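Local coordinates for secreted protein (Streptomyces lividans TK24, PDB 5LXZ), which probably acts as a copper-radical oxidase of family AA5, related to galactose oxidase and built around a Kelch propeller, at residues A[27-32]-A[77-82]; A[82-87]-A[251-256]; A[90-95]-A[226-231]. The protein carries 1 engineered substitution. All coordinates share one frame; numbering follows the deposited sequence. Where two conformers were deposited one is given.

Contact 1: A[27-32]-A[77-82]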
ATOM      1  N   ASN A  27       3.291  16.967  -0.005  1.00  9.25           N
ATOM      2  CA  ASN A  27       2.744  15.912  -0.853  1.00  8.58           C
ATOM      3  C   ASN A  27       2.572  14.639  -0.018  1.00  8.62           C
ATOM      4  O   ASN A  27       3.440  13.780  -0.040  1.00  8.26           O
ATOM      5  CB  ASN A  27       3.643  15.629  -2.036  1.00  8.99           C
ATOM      6  CG  ASN A  27       3.825  16.831  -2.958  1.00  9.64           C
ATOM      7  OD1 ASN A  27       3.153  17.854  -2.821  1.00 10.79           O
ATOM      8  ND2 ASN A  27       4.709  16.674  -3.916  1.00  9.90           N
ATOM      9  N   THR A  28       1.473  14.553   0.712  1.00  7.74           N
ATOM     10  CA  THR A  28       1.259  13.391   1.569  1.00  7.33           C
ATOM     11  C   THR A  28       1.041  12.139   0.728  1.00  7.56           C
ATOM     12  O   THR A  28       0.105  12.055  -0.067  1.00  7.35           O
ATOM     13  CB  THR A  28       0.036  13.586   2.496  1.00  7.78           C
ATOM     14  OG1 THR A  28       0.222  14.784   3.251  1.00  8.68           O
ATOM     15  CG2 THR A  28      -0.124  12.394   3.437  1.00  7.91           C
ATOM     16  N   ILE A  29       1.865  11.140   0.966  1.00  7.26           N
ATOM     17  CA  ILE A  29       1.813   9.860   0.243  1.00  7.57           C
ATOM     18  C   ILE A  29       1.491   8.682   1.188  1.00  7.49           C
ATOM     19  O   ILE A  29       0.995   7.656   0.732  1.00  7.11           O
ATOM     20  CB  ILE A  29       3.110   9.618  -0.544  1.00  8.64           C
ATOM     21  CG1 ILE A  29       3.219  10.722  -1.622  1.00  9.48           C
ATOM     22  CG2 ILE A  29       3.172   8.249  -1.183  1.00  8.80           C
ATOM     23  CD1 ILE A  29       4.574  10.790  -2.263  1.00 10.03           C
ATOM     24  N   HIS A  30       1.691   8.838   2.491  1.00  7.80           N
ATOM     25  CA  HIS A  30       1.351   7.845   3.482  1.00  8.41           C
ATOM     26  C   HIS A  30       0.619   8.557   4.578  1.00  8.10           C
ATOM     27  O   HIS A  30       1.013   9.676   4.966  1.00  8.28           O
ATOM     28  CB  HIS A  30       2.633   7.289   4.119  1.00  9.27           C
ATOM     29  CG  HIS A  30       3.640   6.764   3.159  1.00  9.93           C
ATOM     30  ND1 HIS A  30       3.898   5.418   2.996  1.00 11.06           N
ATOM     31  CD2 HIS A  30       4.457   7.396   2.291  1.00 11.18           C
ATOM     32  CE1 HIS A  30       4.836   5.250   2.078  1.00 10.92           C
ATOM     33  NE2 HIS A  30       5.163   6.430   1.610  1.00 12.16           N
ATOM     34  N   ALA A  31      -0.351   7.904   5.185  1.00  7.56           N
ATOM     35  CA  ALA A  31      -0.917   8.414   6.407  1.00  7.64           C
ATOM     36  C   ALA A  31      -1.291   7.292   7.335  1.00  7.82           C
ATOM     37  O   ALA A  31      -1.600   6.172   6.887  1.00  7.63           O
ATOM     38  CB  ALA A  31      -2.098   9.307   6.138  1.00  8.20           C
ATOM     39  N   ALA A  32      -1.247   7.583   8.617  1.00  7.07           N
ATOM     40  CA  ALA A  32      -1.623   6.608   9.620  1.00  7.11           C
ATOM     41  C   ALA A  32      -2.331   7.305  10.764  1.00  6.86           C
ATOM     42  O   ALA A  32      -1.854   8.321  11.248  1.00  7.71           O
ATOM     43  CB  ALA A  32      -0.404   5.876  10.141  1.00  7.38           C
ATOM     44  N   ASP A  77      14.351   9.820   3.620  1.00 11.76           N
ATOM     45  CA  ASP A  77      13.301   9.926   2.616  1.00 11.86           C
ATOM     46  C   ASP A  77      12.305   8.772   2.779  1.00 12.35           C
ATOM     47  O   ASP A  77      12.423   7.755   2.097  1.00 12.93           O
ATOM     48  CB  ASP A  77      13.821   9.976   1.188  1.00 11.26           C
ATOM     49  CG  ASP A  77      12.819  10.591   0.257  1.00 11.77           C
ATOM     50  OD1 ASP A  77      11.666  10.756   0.705  1.00 12.07           O
ATOM     51  OD2 ASP A  77      13.159  10.947  -0.897  1.00 12.60           O
ATOM     52  N   LEU A  78      11.311   9.020   3.621  1.00 12.78           N
ATOM     53  CA  LEU A  78      10.304   8.005   4.003  1.00 14.65           C
ATOM     54  C   LEU A  78       9.176   7.844   3.019  1.00 16.21           C
ATOM     55  O   LEU A  78       8.262   7.071   3.244  1.00 17.32           O
ATOM     56  CB  LEU A  78       9.763   8.302   5.374  1.00 15.72           C
ATOM     57  CG  LEU A  78      10.833   8.327   6.437  1.00 18.04           C
ATOM     58  CD1 LEU A  78      10.165   8.579   7.775  1.00 21.04           C
ATOM     59  CD2 LEU A  78      11.715   7.084   6.434  1.00 18.86           C
ATOM     60  N   PHE A  79       9.260   8.529   1.903  1.00 16.07           N
ATOM     61  CA  PHE A  79       8.455   8.239   0.751  1.00 17.76           C
ATOM     62  C   PHE A  79       8.857   6.806   0.343  1.00 16.86           C
ATOM     63  O   PHE A  79      10.005   6.476   0.399  1.00 18.72           O
ATOM     64  CB  PHE A  79       8.835   9.347  -0.291  1.00 18.68           C
ATOM     65  CG  PHE A  79       8.452   9.080  -1.701  1.00 18.25           C
ATOM     66  CD1 PHE A  79       7.229   8.544  -2.035  1.00 17.00           C
ATOM     67  CD2 PHE A  79       9.348   9.424  -2.735  1.00 17.78           C
ATOM     68  CE1 PHE A  79       6.892   8.336  -3.357  1.00 18.65           C
ATOM     69  CE2 PHE A  79       9.035   9.190  -4.037  1.00 18.83           C
ATOM     70  CZ  PHE A  79       7.794   8.655  -4.359  1.00 19.02           C
ATOM     71  N   CYS A  80       7.952   5.964  -0.078  0.70 17.57           N
ATOM     72  CA  CYS A  80       8.385   4.590  -0.513  0.70 14.83           C
ATOM     73  C   CYS A  80       8.643   3.615   0.631  0.70 12.34           C
ATOM     74  O   CYS A  80       9.252   2.574   0.420  0.70 10.72           O
ATOM     75  CB  CYS A  80       9.682   4.534  -1.402  0.70 15.54           C
ATOM     76  SG  CYS A  80       9.874   5.600  -2.855  0.70 17.34           S
ATOM     77  N   THR A  81       8.226   3.953   1.843  1.00 10.19           N
ATOM     78  CA  THR A  81       8.365   3.024   2.956  1.00  9.66           C
ATOM     79  C   THR A  81       7.195   2.097   3.095  1.00  8.15           C
ATOM     80  O   THR A  81       6.145   2.311   2.509  1.00  8.29           O
ATOM     81  CB  THR A  81       8.396   3.813   4.284  1.00 10.36           C
ATOM     82  OG1 THR A  81       7.310   4.765   4.299  1.00 11.10           O
ATOM     83  CG2 THR A  81       9.669   4.474   4.453  1.00 11.65           C
ATOM     84  N   GLY A  82       7.374   1.035   3.896  1.00  7.54           N
ATOM     85  CA  GLY A  82       6.293   0.214   4.385  1.00  7.55           C
ATOM     86  C   GLY A  82       6.120   0.498   5.862  1.00  7.61           C
ATOM     87  O   GLY A  82       7.017   1.043   6.502  1.00  8.11           O
TER
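Close to the copper-radical site of this galactose oxidase-like Kelch propeller, two neighbouring blades meet where strand 30-33 faces a type II turn running from Leu78 to Thr81. The strand opens with a classic beta bulge, in which Ile29 and His30 both face Val42, and both side chains head for the 77-82 segment. His30 does most of the work. Its CG stands anti to the carbonyl carbon (chi1 -54°), and the imidazole reaches across so that NE2 accepts a weak hydrogen bond from Cys80 N, 3.3 Å away and bent to 134°, with the donor near the ring plane. His30 CE1 comes within 3.2 Å of Thr81 O, while Thr81 OG1 lies over one ring face, 3.4 Å from CE1. The other ring nitrogen, ND1, is hydrogen-bonded to NE2 of His83. An alanine in place of His30 would lose the whole ring, and would probably leave the turn less firmly positioned and His83 without this partner. Beside the histidine, the tip of Ile29 meets Phe79 obliquely, its CD1 3.5 Å from Phe79 CD1. That phenyl ring borders the metal site: its side chain comes about 4 Å from a copper ion, its ring meets His461, a copper ligand, and Cys80 SG sits 3.7 Å above the Phe79 ring plane, over its centre. Cys80 also touches Tyr248, another copper ligand, consistent with the tyrosine-cysteine cofactor of galactose oxidase relatives. The turn itself is pinned from within, Thr81 OG1 donating a hydrogen bond to Leu78 O at 2.7 Å, in that carbonyl's plane.

Contact 2: A[82-87]-A[251-256]. With EDO (1,2-ethanediol), chain P; EDO (1,2-ethanediol), chain N.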
ATOM      1  N   GLY A  82       7.374   1.035   3.896  1.00  7.54           N
ATOM      2  CA  GLY A  82       6.293   0.214   4.385  1.00  7.55           C
ATOM      3  C   GLY A  82       6.120   0.498   5.862  1.00  7.61           C
ATOM      4  O   GLY A  82       7.017   1.043   6.502  1.00  8.11           O
ATOM      5  N   HIS A  83       4.978   0.133   6.434  1.00  7.60           N
ATOM      6  CA  HIS A  83       4.685   0.566   7.789  1.00  8.36           C
ATOM      7  C   HIS A  83       3.521  -0.184   8.370  1.00  8.96           C
ATOM      8  O   HIS A  83       2.543  -0.469   7.653  1.00  9.75           O
ATOM      9  CB  HIS A  83       4.443   2.050   7.891  1.00  8.79           C
ATOM     10  CG  HIS A  83       3.654   2.603   6.774  1.00  9.09           C
ATOM     11  ND1 HIS A  83       2.432   2.103   6.395  1.00 10.04           N
ATOM     12  CD2 HIS A  83       3.947   3.582   5.899  1.00 10.28           C
ATOM     13  CE1 HIS A  83       1.974   2.801   5.373  1.00 10.79           C
ATOM     14  NE2 HIS A  83       2.884   3.685   5.041  1.00 10.91           N
ATOM     15  N   THR A  84       3.602  -0.494   9.661  1.00  8.55           N
ATOM     16  CA  THR A  84       2.498  -1.093  10.365  1.00  8.56           C
ATOM     17  C   THR A  84       2.620  -0.746  11.856  1.00  8.16           C
ATOM     18  O   THR A  84       3.705  -0.431  12.359  1.00  8.10           O
ATOM     19  CB  THR A  84       2.394  -2.593  10.064  1.00  9.88           C
ATOM     20  OG1 THR A  84       1.052  -3.058  10.340  1.00 10.95           O
ATOM     21  CG2 THR A  84       3.416  -3.369  10.834  1.00 10.24           C
ATOM     22  N   GLN A  85       1.495  -0.764  12.551  1.00  7.36           N
ATOM     23  CA  GLN A  85       1.466  -0.536  13.990  1.00  7.35           C
ATOM     24  C   GLN A  85       2.032  -1.695  14.764  1.00  7.39           C
ATOM     25  O   GLN A  85       1.656  -2.837  14.555  1.00  8.74           O
ATOM     26  CB  GLN A  85       0.017  -0.305  14.436  1.00  7.25           C
ATOM     27  CG  GLN A  85      -0.036   0.199  15.882  1.00  7.75           C
ATOM     28  CD  GLN A  85      -1.351   0.039  16.627  1.00  8.58           C
ATOM     29  OE1 GLN A  85      -1.363   0.070  17.879  1.00  9.02           O
ATOM     30  NE2 GLN A  85      -2.455  -0.043  15.927  1.00  9.22           N
ATOM     31  N   LEU A  86       2.923  -1.393  15.684  1.00  7.41           N
ATOM     32  CA  LEU A  86       3.446  -2.354  16.639  1.00  7.95           C
ATOM     33  C   LEU A  86       2.507  -2.474  17.837  1.00  8.44           C
ATOM     34  O   LEU A  86       1.602  -1.686  18.036  1.00  8.74           O
ATOM     35  CB  LEU A  86       4.815  -1.888  17.109  1.00  8.19           C
ATOM     36  CG  LEU A  86       5.860  -1.787  16.014  1.00  8.91           C
ATOM     37  CD1 LEU A  86       7.140  -1.301  16.637  1.00  9.89           C
ATOM     38  CD2 LEU A  86       6.071  -3.074  15.247  1.00  9.69           C
ATOM     39  N   ALA A  87       2.738  -3.508  18.629  1.00  9.91           N
ATOM     40  CA  ALA A  87       1.891  -3.730  19.822  1.00 10.80           C
ATOM     41  C   ALA A  87       1.858  -2.579  20.797  1.00 11.88           C
ATOM     42  O   ALA A  87       0.838  -2.335  21.472  1.00 13.63           O
ATOM     43  CB  ALA A  87       2.316  -5.003  20.545  1.00 11.40           C
ATOM     44  N   LEU A 251       5.186  -4.254   5.108  1.00  6.33           N
ATOM     45  CA  LEU A 251       5.415  -4.702   6.477  1.00  6.89           C
ATOM     46  C   LEU A 251       4.109  -5.222   7.022  1.00  6.89           C
ATOM     47  O   LEU A 251       3.102  -4.506   6.949  1.00  7.50           O
ATOM     48  CB  LEU A 251       5.883  -3.530   7.322  1.00  7.05           C
ATOM     49  CG  LEU A 251       7.398  -3.305   7.387  1.00  8.52           C
ATOM     50  CD1 LEU A 251       8.071  -3.155   6.085  1.00  9.33           C
ATOM     51  CD2 LEU A 251       7.649  -2.082   8.290  1.00  8.81           C
ATOM     52  N   THR A 252       4.082  -6.426   7.527  1.00  7.09           N
ATOM     53  CA  THR A 252       2.833  -7.018   8.007  1.00  7.54           C
ATOM     54  C   THR A 252       3.081  -7.843   9.265  1.00  7.58           C
ATOM     55  O   THR A 252       4.094  -8.509   9.388  1.00  7.26           O
ATOM     56  CB  THR A 252       2.158  -7.823   6.860  1.00  8.30           C
ATOM     57  OG1 THR A 252       0.789  -8.069   7.194  1.00  9.34           O
ATOM     58  CG2 THR A 252       2.853  -9.077   6.525  1.00  8.80           C
ATOM     59  N   THR A 253       2.162  -7.759  10.208  1.00  7.10           N
ATOM     60  CA  THR A 253       2.329  -8.464  11.495  1.00  7.67           C
ATOM     61  C   THR A 253       2.034  -9.938  11.395  1.00  7.68           C
ATOM     62  O   THR A 253       1.023 -10.334  10.793  1.00  8.12           O
ATOM     63  CB  THR A 253       1.352  -7.859  12.480  1.00  8.30           C
ATOM     64  OG1 THR A 253       1.625  -6.446  12.582  1.00  8.96           O
ATOM     65  CG2 THR A 253       1.452  -8.529  13.839  1.00  8.75           C
ATOM     66  N   LEU A 254       2.912 -10.738  11.970  1.00  7.42           N
ATOM     67  CA  LEU A 254       2.738 -12.185  12.024  1.00  7.68           C
ATOM     68  C   LEU A 254       2.029 -12.609  13.330  1.00  7.96           C
ATOM     69  O   LEU A 254       1.760 -11.807  14.212  1.00  8.51           O
ATOM     70  CB  LEU A 254       4.103 -12.864  11.898  1.00  8.57           C
ATOM     71  CG  LEU A 254       4.864 -12.582  10.600  1.00  9.34           C
ATOM     72  CD1 LEU A 254       6.232 -13.266  10.654  1.00 10.49           C
ATOM     73  CD2 LEU A 254       4.108 -13.083   9.382  1.00 10.57           C
ATOM     74  N   GLY A 255       1.721 -13.890  13.430  1.00  8.77           N
ATOM     75  CA  GLY A 255       1.002 -14.372  14.608  1.00  9.26           C
ATOM     76  C   GLY A 255       1.782 -14.236  15.902  1.00 10.19           C
ATOM     77  O   GLY A 255       1.152 -14.094  16.958  1.00 12.07           O
ATOM     78  N   ASP A 256       3.105 -14.237  15.830  1.00 11.45           N
ATOM     79  CA  ASP A 256       3.944 -14.017  17.005  1.00 12.94           C
ATOM     80  C   ASP A 256       4.174 -12.536  17.347  1.00 12.30           C
ATOM     81  O   ASP A 256       4.924 -12.231  18.277  1.00 13.47           O
ATOM     82  CB  ASP A 256       5.275 -14.770  16.883  1.00 14.11           C
ATOM     83  CG  ASP A 256       6.098 -14.347  15.697  1.00 16.51           C
ATOM     84  OD1 ASP A 256       5.777 -13.363  15.028  1.00 15.01           O
ATOM     85  OD2 ASP A 256       7.113 -15.037  15.385  1.00 22.25           O
TER
HETATM   86  C1  EDO P 715       2.664  -0.960   3.116  1.00 19.36           C
HETATM   87  O1  EDO P 715       2.917   0.154   3.990  1.00 21.21           O
HETATM   88  C2  EDO P 715       2.294  -2.148   3.930  1.00 19.35           C
HETATM   89  O2  EDO P 715       3.252  -2.128   4.994  1.00 15.27           O
HETATM   90  C1  EDO N 713       2.925 -17.214  11.982  1.00 18.04           C
HETATM   91  O1  EDO N 713       2.152 -16.049  11.623  1.00 15.04           O
HETATM   92  C2  EDO N 713       4.279 -16.874  12.591  1.00 20.89           C
HETATM   93  O2  EDO N 713       4.130 -16.036  13.722  1.00 19.48           O
HETATM   94  O   HOH W   1       0.357  -5.580  10.319  1.00 14.08           O
HETATM   95  O   HOH W   2       2.072  -5.409  15.056  1.00 13.05           O
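Leu251 leaves its strand pointing at segment 82-87, and its atoms can be followed outward one at a time. Leu251 CB passes 3.9 Å from His83 N. Beyond CG the two methyls spread over the backbone of Gly82: Leu251 CD2 rests 3.7 Å from Gly82 O, and Leu251 CD1 lies beside the carbonyl carbon and CA of the glycine. The absence of a side chain on Gly82 suits this fit, since a beta carbon there would lie only 3.1 Å from Leu251 CD1, a tight fit. Leu92 and Ala94, of the next strand outward in the same blade, 91-102, also pack on this leucine. Strands 82-85 and 251-253 are the inner strands of two successive Kelch propeller blades; they run in nearly the same direction, 23° apart, with axes 5.9 Å from each other. No direct backbone bond joins the two segments; a bound diol and two waters bridge them. At the Leu251 end a 1,2-ethanediol, probably from the crystallisation liquor, puts O2 between the strands: Leu251 N donates to it at 2.9 Å and His83 N donates to it as well, both nearly straight at 164°. The other hydroxyl, O1, sits over one face of the His83 imidazole, offset toward its ND1-CE1 rim. Farther along, Thr84 CB lies 3.7 Å from Leu251 O, and its CG2 approaches Thr253 OG1, while Thr84 OG1, anti to the backbone N at chi1 -158°, accepts a hydrogen bond from a water that in turn accepts from Thr253 N. Asp553 is a second partner of this hydroxyl. A second water donates to Gln85 O at 2.7 Å and is hydrogen-bonded to Thr253 OG1, also at 2.7 Å.

Contact 3: A[90-95]-A[226-231]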
ATOM      1  N   ASN A  90       3.450   2.243  18.537  1.00  9.02           N
ATOM      2  CA  ASN A  90       4.389   2.912  17.647  1.00  8.48           C
ATOM      3  C   ASN A  90       4.177   2.395  16.235  1.00  8.20           C
ATOM      4  O   ASN A  90       3.699   1.294  16.030  1.00  8.64           O
ATOM      5  CB  ASN A  90       5.825   2.654  18.036  1.00  8.46           C
ATOM      6  CG  ASN A  90       6.239   3.355  19.321  1.00  9.09           C
ATOM      7  OD1 ASN A  90       5.490   4.092  19.938  1.00  9.63           O
ATOM      8  ND2 ASN A  90       7.478   3.117  19.703  1.00 10.28           N
ATOM      9  N   LEU A  91       4.488   3.209  15.247  1.00  8.33           N
ATOM     10  CA  LEU A  91       4.390   2.811  13.858  1.00  8.42           C
ATOM     11  C   LEU A  91       5.790   2.422  13.410  1.00  8.43           C
ATOM     12  O   LEU A  91       6.679   3.272  13.409  1.00  8.87           O
ATOM     13  CB  LEU A  91       3.872   3.958  12.990  1.00  9.24           C
ATOM     14  CG  LEU A  91       3.528   3.584  11.553  1.00 10.12           C
ATOM     15  CD1 LEU A  91       2.220   2.784  11.457  1.00 10.23           C
ATOM     16  CD2 LEU A  91       3.402   4.835  10.679  1.00 11.18           C
ATOM     17  N   LEU A  92       5.995   1.160  13.048  1.00  7.45           N
ATOM     18  CA  LEU A  92       7.255   0.749  12.468  1.00  7.43           C
ATOM     19  C   LEU A  92       7.212   1.238  11.026  1.00  8.33           C
ATOM     20  O   LEU A  92       6.246   0.963  10.331  1.00  7.97           O
ATOM     21  CB  LEU A  92       7.473  -0.745  12.471  1.00  7.48           C
ATOM     22  CG  LEU A  92       8.764  -1.250  11.851  1.00  7.22           C
ATOM     23  CD1 LEU A  92      10.005  -0.799  12.621  1.00  7.36           C
ATOM     24  CD2 LEU A  92       8.728  -2.772  11.817  1.00  7.97           C
ATOM     25  N   ILE A  93       8.243   1.948  10.588  1.00  8.20           N
ATOM     26  CA  ILE A  93       8.283   2.466   9.214  1.00  9.16           C
ATOM     27  C   ILE A  93       9.682   2.131   8.649  1.00  9.00           C
ATOM     28  O   ILE A  93      10.675   2.396   9.308  1.00 10.84           O
ATOM     29  CB  ILE A  93       7.832   3.949   9.191  1.00 11.19           C
ATOM     30  CG1 ILE A  93       7.784   4.476   7.749  1.00 11.81           C
ATOM     31  CG2 ILE A  93       8.711   4.802  10.053  1.00 12.35           C
ATOM     32  CD1 ILE A  93       6.972   5.754   7.635  1.00 12.59           C
ATOM     33  N   ALA A  94       9.778   1.481   7.506  1.00  8.45           N
ATOM     34  CA  ALA A  94      11.042   0.955   7.024  1.00  8.23           C
ATOM     35  C   ALA A  94      11.120   1.054   5.537  1.00  8.30           C
ATOM     36  O   ALA A  94      10.116   0.905   4.834  1.00  8.14           O
ATOM     37  CB  ALA A  94      11.244  -0.457   7.471  1.00  9.01           C
ATOM     38  N   GLY A  95      12.337   1.203   5.076  1.00  7.75           N
ATOM     39  CA  GLY A  95      12.612   1.385   3.696  1.00  8.38           C
ATOM     40  C   GLY A  95      12.600   2.833   3.276  1.00  9.61           C
ATOM     41  O   GLY A  95      12.823   3.741   4.078  1.00 10.89           O
ATOM     42  N   ALA A 226      15.199   2.139   9.050  1.00  8.86           N
ATOM     43  CA  ALA A 226      13.996   1.832   9.791  1.00  9.14           C
ATOM     44  C   ALA A 226      13.850   2.663  11.034  1.00  8.65           C
ATOM     45  O   ALA A 226      14.856   2.965  11.735  1.00  8.83           O
ATOM     46  CB  ALA A 226      13.953   0.374  10.144  1.00  8.97           C
ATOM     47  N   PHE A 227      12.607   2.998  11.370  1.00  7.94           N
ATOM     48  CA  PHE A 227      12.327   3.817  12.537  1.00  8.67           C
ATOM     49  C   PHE A 227      11.060   3.300  13.203  1.00  8.81           C
ATOM     50  O   PHE A 227      10.243   2.653  12.564  1.00  9.15           O
ATOM     51  CB  PHE A 227      12.038   5.269  12.112  1.00  8.78           C
ATOM     52  CG  PHE A 227      13.149   5.921  11.361  1.00  9.49           C
ATOM     53  CD1 PHE A 227      13.294   5.740   9.998  1.00 10.17           C
ATOM     54  CD2 PHE A 227      14.132   6.623  12.056  1.00 10.48           C
ATOM     55  CE1 PHE A 227      14.355   6.311   9.309  1.00 10.67           C
ATOM     56  CE2 PHE A 227      15.212   7.163  11.361  1.00 10.80           C
ATOM     57  CZ  PHE A 227      15.308   7.024  10.011  1.00 11.24           C
ATOM     58  N   GLU A 228      10.889   3.604  14.473  1.00  9.31           N
ATOM     59  CA  GLU A 228       9.594   3.528  15.096  1.00  9.80           C
ATOM     60  C   GLU A 228       9.092   4.945  15.290  1.00 10.00           C
ATOM     61  O   GLU A 228       9.782   5.751  15.891  1.00 10.63           O
ATOM     62  CB  GLU A 228       9.638   2.782  16.397  1.00 10.23           C
ATOM     63  CG  GLU A 228       9.926   1.292  16.259  1.00 10.56           C
ATOM     64  CD  GLU A 228       9.859   0.547  17.584  1.00 11.21           C
ATOM     65  OE1 GLU A 228       9.302   1.105  18.575  1.00 12.18           O
ATOM     66  OE2 GLU A 228      10.331  -0.606  17.668  1.00 11.62           O
ATOM     67  N   PHE A 229       7.914   5.286  14.785  1.00  9.11           N
ATOM     68  CA  PHE A 229       7.357   6.595  15.075  1.00  9.63           C
ATOM     69  C   PHE A 229       6.607   6.462  16.390  1.00  9.60           C
ATOM     70  O   PHE A 229       5.679   5.652  16.504  1.00  9.54           O
ATOM     71  CB  PHE A 229       6.393   7.092  13.996  1.00  9.56           C
ATOM     72  CG  PHE A 229       5.931   8.482  14.263  1.00  9.87           C
ATOM     73  CD1 PHE A 229       6.783   9.554  13.934  1.00 10.62           C
ATOM     74  CD2 PHE A 229       4.739   8.758  14.950  1.00 10.42           C
ATOM     75  CE1 PHE A 229       6.411  10.860  14.201  1.00 10.44           C
ATOM     76  CE2 PHE A 229       4.400  10.091  15.230  1.00 10.92           C
ATOM     77  CZ  PHE A 229       5.226  11.120  14.843  1.00 11.50           C
ATOM     78  N   ASP A 230       7.000   7.263  17.376  1.00 10.16           N
ATOM     79  CA  ASP A 230       6.392   7.253  18.693  1.00 11.47           C
ATOM     80  C   ASP A 230       5.316   8.346  18.720  1.00 11.44           C
ATOM     81  O   ASP A 230       5.644   9.539  18.631  1.00 11.20           O
ATOM     82  CB  ASP A 230       7.507   7.499  19.724  1.00 12.36           C
ATOM     83  CG  ASP A 230       7.006   7.571  21.144  1.00 14.28           C
ATOM     84  OD1 ASP A 230       5.851   7.915  21.382  1.00 15.21           O
ATOM     85  OD2 ASP A 230       7.844   7.295  22.038  1.00 18.96           O
ATOM     86  N   PRO A 231       4.037   7.964  18.807  1.00 11.34           N
ATOM     87  CA  PRO A 231       2.966   8.942  18.741  1.00 12.57           C
ATOM     88  C   PRO A 231       2.864   9.852  19.968  1.00 13.61           C
ATOM     89  O   PRO A 231       2.322  10.941  19.842  1.00 14.43           O
ATOM     90  CB  PRO A 231       1.724   8.116  18.577  1.00 12.96           C
ATOM     91  CG  PRO A 231       2.058   6.774  19.037  1.00 12.87           C
ATOM     92  CD  PRO A 231       3.540   6.581  18.983  1.00 11.81           C
TER
HETATM   93  O   HOH W   3       8.652   4.562  22.075  1.00 23.80           O
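Between strands 91-95 and 226-230 the tight part is the run from Leu91 to Ala94, where four backbone hydrogen bonds join two antiparallel pairs. Leu91 and Phe229 bond both ways, the shorter link being Phe229 N to Leu91 O at 2.7 Å; Ile93 and Phe227 do the same, with the Ile93 N donor lying nearly along the Phe227 C=O axis. On the face carrying these four residues, Ile93 CG2, held in the crowded position between backbone N and carbonyl carbon, nestles 3.9 Å from Phe227 CB. Ile93 O lies at the edge of the Phe227 ring, whereas the Phe229 ring leads away to an edge-to-face contact with Tyr236 of strand 235-238. On the face of Leu92, Ala94, Ala226 and Glu228, Ala94 CB and Ala226 CB stand 3.9 Å apart and both alanines touch Trp286, and Leu92 CD1 comes 3.5 Å from Phe227 O. Toward Asn90 the contact becomes polar, and its solvent side is marked by the partly exposed Asp230 and one bridging water. The Asn90 and Glu228 side chains cross at about a right angle, amide and carboxylate planes turned 64° apart, and Asn90 ND2 donates to the anti lone pair of Glu228 OE1 at 2.9 Å, almost straight (165°) and in the amide plane. Glu228 OE2 is taken up by Tyr279, so both carboxylate oxygens of this buried residue have partners. ND2 also donates to the water, which donates to Asp230 OD2, while Asn90 OD1 lies 3.3 Å from Pro231 CD. Successive antiparallel strands of this kind build the blades of a Kelch propeller.

How the contacts relate
All three contacts involve the blade that starts with strand 81-85. Contacts 1 and 2 share Gly82 and connect that strand to the blades before and after it; contact 3 lies within the blade, and along the chain it is nested in the loop that contact 2 closes. The centre of contact 3 is about 11 Å from each of the other two centres, themselves about 16 Å apart. His30 ND1 and His83 NE2, 2.9 Å apart, probably bond contact 1 to contact 2; a probable bond from Gly82 N to Ala94 O, 2.9 Å, joins contact 3 to both. Side chains lie progressively farther from a copper ion: about 4 Å for Phe79, 11 Å for His83 and 13 Å for Ile93.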